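Local structure of xylulokinase (Brucella ovis, 5VM1) at residues A414-N420 with Q467-Y473. The protein probably catalyses the ATP-dependent phosphorylation of D-xylulose to D-xylulose 5-phosphate, as a member of the FGGY family of carbohydrate kinases. Residues are numbered along the deposited sequence; the frame is centred on the assembly and turned at random.
Sequences AIATALN and QALLSAY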
loop_
_atom_site.group_PDB
_atom_site.type_symbol
_atom_site.label_atom_id
_atom_site.label_comp_id
_atom_site.label_asym_id
_atom_site.label_seq_id
_atom_site.Cartn_x
_atom_site.Cartn_y
_atom_site.Cartn_z
ATOM N N ALA A 414 -3.854 15.105 17.271
ATOM C CA ALA A 414 -4.648 15.856 16.309
ATOM C C ALA A 414 -5.568 14.940 15.505
ATOM O O ALA A 414 -6.746 15.260 15.313
ATOM C CB ALA A 414 -3.733 16.651 15.381
ATOM N N ILE A 415 -5.058 13.796 15.035
ATOM C CA ILE A 415 -5.883 12.889 14.229
ATOM C C ILE A 415 -7.002 12.267 15.074
ATOM O O ILE A 415 -8.147 12.151 14.621
ATOM C CB ILE A 415 -4.991 11.819 13.565
ATOM C CG1 ILE A 415 -3.967 12.503 12.652
ATOM C CG2 ILE A 415 -5.822 10.846 12.767
ATOM C CD1 ILE A 415 -2.824 11.609 12.175
ATOM N N ALA A 416 -6.699 11.886 16.319
ATOM C CA ALA A 416 -7.729 11.333 17.197
ATOM C C ALA A 416 -8.808 12.364 17.499
ATOM O O ALA A 416 -10.003 12.045 17.520
ATOM C CB ALA A 416 -7.111 10.821 18.502
ATOM N N THR A 417 -8.411 13.600 17.772
ATOM C CA THR A 417 -9.433 14.581 18.076
ATOM C C THR A 417 -10.228 14.977 16.833
ATOM O O THR A 417 -11.432 15.268 16.928
ATOM C CB THR A 417 -8.784 15.771 18.777
ATOM O OG1 THR A 417 -8.157 15.289 19.980
ATOM C CG2 THR A 417 -9.814 16.882 19.094
ATOM N N ALA A 418 -9.599 14.937 15.657
ATOM C CA ALA A 418 -10.330 15.267 14.446
ATOM C C ALA A 418 -11.359 14.187 14.106
ATOM O O ALA A 418 -12.445 14.502 13.610
ATOM C CB ALA A 418 -9.357 15.505 13.290
ATOM N N LEU A 419 -11.036 12.910 14.364
ATOM C CA LEU A 419 -11.926 11.784 14.076
ATOM C C LEU A 419 -12.825 11.412 15.238
ATOM O O LEU A 419 -13.851 10.759 15.025
ATOM C CB LEU A 419 -11.114 10.532 13.731
ATOM C CG LEU A 419 -10.027 10.660 12.665
ATOM C CD1 LEU A 419 -9.324 9.350 12.527
ATOM C CD2 LEU A 419 -10.576 11.100 11.308
ATOM N N ASN A 420 -12.469 11.831 16.446
ATOM C CA ASN A 420 -13.079 11.335 17.678
ATOM C C ASN A 420 -13.067 9.805 17.728
ATOM O O ASN A 420 -14.062 9.170 18.086
ATOM C CB ASN A 420 -14.499 11.857 17.871
ATOM C CG ASN A 420 -14.923 11.822 19.325
ATOM O OD1 ASN A 420 -14.073 11.744 20.222
ATOM N ND2 ASN A 420 -16.228 11.834 19.571
ATOM N N GLN A 467 -11.270 15.602 24.565
ATOM C CA GLN A 467 -12.681 15.968 24.616
ATOM C C GLN A 467 -12.852 17.483 24.608
ATOM O O GLN A 467 -13.751 18.009 23.939
ATOM C CB GLN A 467 -13.336 15.346 25.867
ATOM C CG GLN A 467 -14.571 14.439 25.626
ATOM C CD GLN A 467 -14.274 13.190 24.762
ATOM O OE1 GLN A 467 -13.159 12.635 24.779
ATOM N NE2 GLN A 467 -15.285 12.748 24.002
ATOM N N ALA A 468 -11.940 18.205 25.270
ATOM C CA ALA A 468 -12.050 19.659 25.350
ATOM C C ALA A 468 -11.880 20.320 23.992
ATOM O O ALA A 468 -12.440 21.394 23.759
ATOM C CB ALA A 468 -11.026 20.218 26.332
ATOM N N LEU A 469 -11.089 19.738 23.106
ATOM C CA LEU A 469 -10.840 20.336 21.806
ATOM C C LEU A 469 -11.689 19.733 20.675
ATOM O O LEU A 469 -11.495 20.118 19.511
ATOM C CB LEU A 469 -9.344 20.258 21.488
ATOM C CG LEU A 469 -8.525 21.122 22.456
ATOM C CD1 LEU A 469 -7.043 21.034 22.162
ATOM C CD2 LEU A 469 -8.996 22.578 22.375
ATOM N N LEU A 470 -12.650 18.841 20.989
ATOM C CA LEU A 470 -13.467 18.214 19.944
ATOM C C LEU A 470 -14.296 19.236 19.184
ATOM O O LEU A 470 -14.436 19.151 17.954
ATOM C CB LEU A 470 -14.411 17.176 20.537
ATOM C CG LEU A 470 -13.831 15.797 20.781
ATOM C CD1 LEU A 470 -14.911 14.941 21.396
ATOM C CD2 LEU A 470 -13.247 15.174 19.502
ATOM N N SER A 471 -14.873 20.193 19.908
ATOM C CA SER A 471 -15.706 21.199 19.271
ATOM C C SER A 471 -14.870 22.140 18.419
ATOM O O SER A 471 -15.224 22.431 17.274
ATOM C CB SER A 471 -16.478 21.972 20.341
ATOM O OG SER A 471 -17.301 22.957 19.755
ATOM N N ALA A 472 -13.741 22.611 18.954
ATOM C CA ALA A 472 -12.887 23.505 18.180
ATOM C C ALA A 472 -12.361 22.816 16.929
ATOM O O ALA A 472 -12.238 23.447 15.873
ATOM C CB ALA A 472 -11.742 24.035 19.044
ATOM N N TYR A 473 -12.083 21.509 17.010
ATOM C CA TYR A 473 -11.631 20.790 15.822
ATOM C C TYR A 473 -12.743 20.652 14.785
ATOM O O TYR A 473 -12.449 20.683 13.587
ATOM C CB TYR A 473 -11.070 19.412 16.197
ATOM C CG TYR A 473 -9.561 19.354 16.259
ATOM C CD1 TYR A 473 -8.859 19.982 17.293
ATOM C CD2 TYR A 473 -8.825 18.724 15.253
ATOM C CE1 TYR A 473 -7.471 19.953 17.346
ATOM C CE2 TYR A 473 -7.417 18.705 15.299
ATOM C CZ TYR A 473 -6.757 19.314 16.347
ATOM O OH TYR A 473 -5.383 19.303 16.393
#
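Thr417 and Leu470 bring the two backbones to 5.7 Å between their CA atoms, while Ala418, the next residue, and Tyr473, nearly a turn beyond Leu470, stand 5.8 Å apart, CA to CA. This is helix-to-helix packing in the C-terminal domain of the FGGY kinase, in whose actin-like ATPase fold helix 409-419 is the crossover joining the parallel strands 399-402 and 423-426; the start of the last long helix, 470-488, lies against it. Thr417 sends its CB toward helix 470-488 and suits the place because its two branches do different work. With OG1 beside the backbone N (chi1 -59°), CG2 is anti to it and the methyl is sent over one face of the Tyr473 ring, a CH-pi contact 4.1 Å from CG2 to the ring centroid and 28° off the ring normal. OG1 hydrogen-bonds instead to Lys413 O in its own helix and to Glu466 N, tying the helix to the chain that leads into 467-473. Small residues let the large ring lie close along helix 409-419: Ala418 CB is 3.8 Å from Tyr473 CD2, and farther out along the ring the phenol oxygen reaches Ala414. Leu330 and Glu376 add contacts to the same tyrosine, so the ring is buried between several parts of the domain. At the other end, Asn420 leaves helical geometry with positive phi (52°), a conformation asparagine tolerates well. Its side chain crosses that of Leu470 at about a right angle, and the leucine methyls lie against the amide by van der Waals contact, a reasonable place for a polar group at the exposed margin. The two methyls of Leu470 share the contact, CD2 lying against the backbone carbonyl of Thr417 and CD1 3.5 Å from Asn420 OD1.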